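Local coordinates for putative dihydrodipicolinate synthase (Thermus thermophilus, PDB 2PCQ), which is a putative member of the dihydrodipicolinate synthase family with a TIM-barrel fold and binds a potassium ion, at residues F122-P127 / K152-D157. Residues are numbered along the deposited sequence; the frame is centred on the assembly and turned at random.
Sequences FLYHVP and KDSSGD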
loop_
_atom_site.group_PDB
_atom_site.type_symbol
_atom_site.label_atom_id
_atom_site.label_comp_id
_atom_site.label_asym_id
_atom_site.label_seq_id
_atom_site.Cartn_x
_atom_site.Cartn_y
_atom_site.Cartn_z
ATOM N N PHE A 122 10.626 -26.074 -0.104
ATOM C CA PHE A 122 11.205 -24.759 0.133
ATOM C C PHE A 122 9.992 -23.844 0.231
ATOM O O PHE A 122 9.007 -24.043 -0.480
ATOM C CB PHE A 122 12.055 -24.316 -1.061
ATOM C CG PHE A 122 13.425 -24.932 -1.101
ATOM C CD1 PHE A 122 14.499 -24.300 -0.486
ATOM C CD2 PHE A 122 13.644 -26.136 -1.766
ATOM C CE1 PHE A 122 15.776 -24.851 -0.533
ATOM C CE2 PHE A 122 14.913 -26.698 -1.819
ATOM C CZ PHE A 122 15.984 -26.053 -1.202
ATOM N N LEU A 123 10.049 -22.861 1.121
ATOM C CA LEU A 123 8.957 -21.911 1.240
ATOM C C LEU A 123 9.120 -21.016 0.010
ATOM O O LEU A 123 10.244 -20.762 -0.429
ATOM C CB LEU A 123 9.093 -21.096 2.532
ATOM C CG LEU A 123 9.154 -21.922 3.825
ATOM C CD1 LEU A 123 9.179 -20.990 5.027
ATOM C CD2 LEU A 123 7.948 -22.856 3.901
ATOM N N TYR A 124 8.007 -20.558 -0.556
ATOM C CA TYR A 124 8.059 -19.724 -1.750
ATOM C C TYR A 124 7.431 -18.364 -1.487
ATOM O O TYR A 124 6.211 -18.236 -1.417
ATOM C CB TYR A 124 7.324 -20.423 -2.900
ATOM C CG TYR A 124 7.741 -19.987 -4.294
ATOM C CD1 TYR A 124 7.389 -20.745 -5.407
ATOM C CD2 TYR A 124 8.520 -18.843 -4.498
ATOM C CE1 TYR A 124 7.805 -20.392 -6.688
ATOM C CE2 TYR A 124 8.942 -18.477 -5.779
ATOM C CZ TYR A 124 8.582 -19.262 -6.868
ATOM O OH TYR A 124 9.024 -18.946 -8.136
ATOM N N HIS A 125 8.276 -17.350 -1.337
ATOM C CA HIS A 125 7.807 -15.993 -1.088
ATOM C C HIS A 125 7.997 -15.146 -2.346
ATOM O O HIS A 125 9.104 -14.696 -2.643
ATOM C CB HIS A 125 8.583 -15.375 0.077
ATOM C CG HIS A 125 8.126 -13.997 0.449
ATOM N ND1 HIS A 125 6.812 -13.699 0.743
ATOM C CD2 HIS A 125 8.812 -12.838 0.592
ATOM C CE1 HIS A 125 6.708 -12.419 1.051
ATOM N NE2 HIS A 125 7.907 -11.873 0.968
ATOM N N VAL A 126 6.913 -14.938 -3.085
ATOM C CA VAL A 126 6.958 -14.145 -4.308
ATOM C C VAL A 126 5.707 -13.253 -4.322
ATOM O O VAL A 126 4.830 -13.390 -5.173
ATOM C CB VAL A 126 7.051 -15.091 -5.565
ATOM C CG1 VAL A 126 5.907 -16.102 -5.562
ATOM C CG2 VAL A 126 7.070 -14.277 -6.855
ATOM N N PRO A 127 5.631 -12.305 -3.364
ATOM C CA PRO A 127 4.523 -11.358 -3.184
ATOM C C PRO A 127 4.107 -10.532 -4.396
ATOM O O PRO A 127 2.949 -10.136 -4.506
ATOM C CB PRO A 127 4.994 -10.487 -2.015
ATOM C CG PRO A 127 6.482 -10.493 -2.171
ATOM C CD PRO A 127 6.758 -11.950 -2.481
ATOM N N LYS A 152 12.772 -19.752 -1.085
ATOM C CA LYS A 152 13.116 -19.005 -2.282
ATOM C C LYS A 152 12.383 -17.693 -2.025
ATOM O O LYS A 152 11.154 -17.672 -1.903
ATOM C CB LYS A 152 12.567 -19.637 -3.560
ATOM C CG LYS A 152 12.847 -18.763 -4.787
ATOM C CD LYS A 152 12.205 -19.277 -6.070
ATOM C CE LYS A 152 12.381 -18.246 -7.187
ATOM N NZ LYS A 152 11.606 -18.576 -8.417
ATOM N N ASP A 153 13.141 -16.609 -1.920
ATOM C CA ASP A 153 12.568 -15.300 -1.660
ATOM C C ASP A 153 12.770 -14.414 -2.888
ATOM O O ASP A 153 13.895 -14.015 -3.200
ATOM C CB ASP A 153 13.252 -14.677 -0.439
ATOM C CG ASP A 153 12.501 -13.481 0.107
ATOM O OD1 ASP A 153 12.075 -12.628 -0.697
ATOM O OD2 ASP A 153 12.350 -13.386 1.344
ATOM N N SER A 154 11.676 -14.102 -3.577
ATOM C CA SER A 154 11.735 -13.273 -4.778
ATOM C C SER A 154 11.357 -11.819 -4.528
ATOM O O SER A 154 11.354 -11.013 -5.458
ATOM C CB SER A 154 10.796 -13.838 -5.850
ATOM O OG SER A 154 11.066 -15.203 -6.109
ATOM N N SER A 155 11.050 -11.480 -3.277
ATOM C CA SER A 155 10.619 -10.124 -2.928
ATOM C C SER A 155 11.579 -8.982 -3.240
ATOM O O SER A 155 11.142 -7.872 -3.534
ATOM C CB SER A 155 10.256 -10.051 -1.440
ATOM O OG SER A 155 11.418 -10.135 -0.638
ATOM N N GLY A 156 12.879 -9.240 -3.170
ATOM C CA GLY A 156 13.833 -8.176 -3.419
ATOM C C GLY A 156 14.008 -7.350 -2.153
ATOM O O GLY A 156 14.637 -6.297 -2.166
ATOM N N ASP A 157 13.431 -7.822 -1.053
ATOM C CA ASP A 157 13.553 -7.129 0.228
ATOM C C ASP A 157 14.685 -7.834 0.962
ATOM O O ASP A 157 14.466 -8.845 1.628
ATOM C CB ASP A 157 12.248 -7.244 1.027
ATOM C CG ASP A 157 12.339 -6.586 2.396
ATOM O OD1 ASP A 157 13.457 -6.226 2.819
ATOM O OD2 ASP A 157 11.291 -6.436 3.056
#
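Leu-123 O accepts the backbone N-H of Lys-152 (2.8 Å), the first rung of a parallel ladder that continues as His-125 N to Lys-152 O and Ser-154 N to His-125 O. The N and O of Lys-152 thus bond the residues either side of Tyr-124, and those of His-125 the residues either side of Asp-153, the pattern of parallel strands. Alternation puts Tyr-124 and Lys-152 on one face, His-125 and Asp-153 on the other. Lys-152, fully extended, runs beside Tyr-124 in the same direction, its CD 3.4 Å from Tyr-124 CE2, and ends with NZ donating to Tyr-124 OH at 2.6 Å. That hydroxyl also hydrogen-bonds Ser-40 N, so two partners hold the phenol tip within the barrel. With CG anti to the backbone N (chi1 -177°), His-125 runs alongside Asp-153 on the face that packs against helix 158-167. Its CD2 edge meets Asp-153 OD1 at 3.5 Å, ring and carboxylate 84° apart, while Pro-127 CD lies over the ring centre, 3.5 Å above its plane. The same OD1 accepts Ser-155 N, closing an Asx turn, and Ser-155 OG. Val-126 CG2 packs on Ser-154 CB at 3.9 Å, and Pro-127 CG reaches Ser-155 CB. Adjacent strands of the TIM (beta/alpha) barrel are joined here, flanked by strands 91-94 and 172-175; Asp-153 OD2 forms a salt bridge with Arg-160 and a hydrogen bond with Tyr-164, both of helix 158-167.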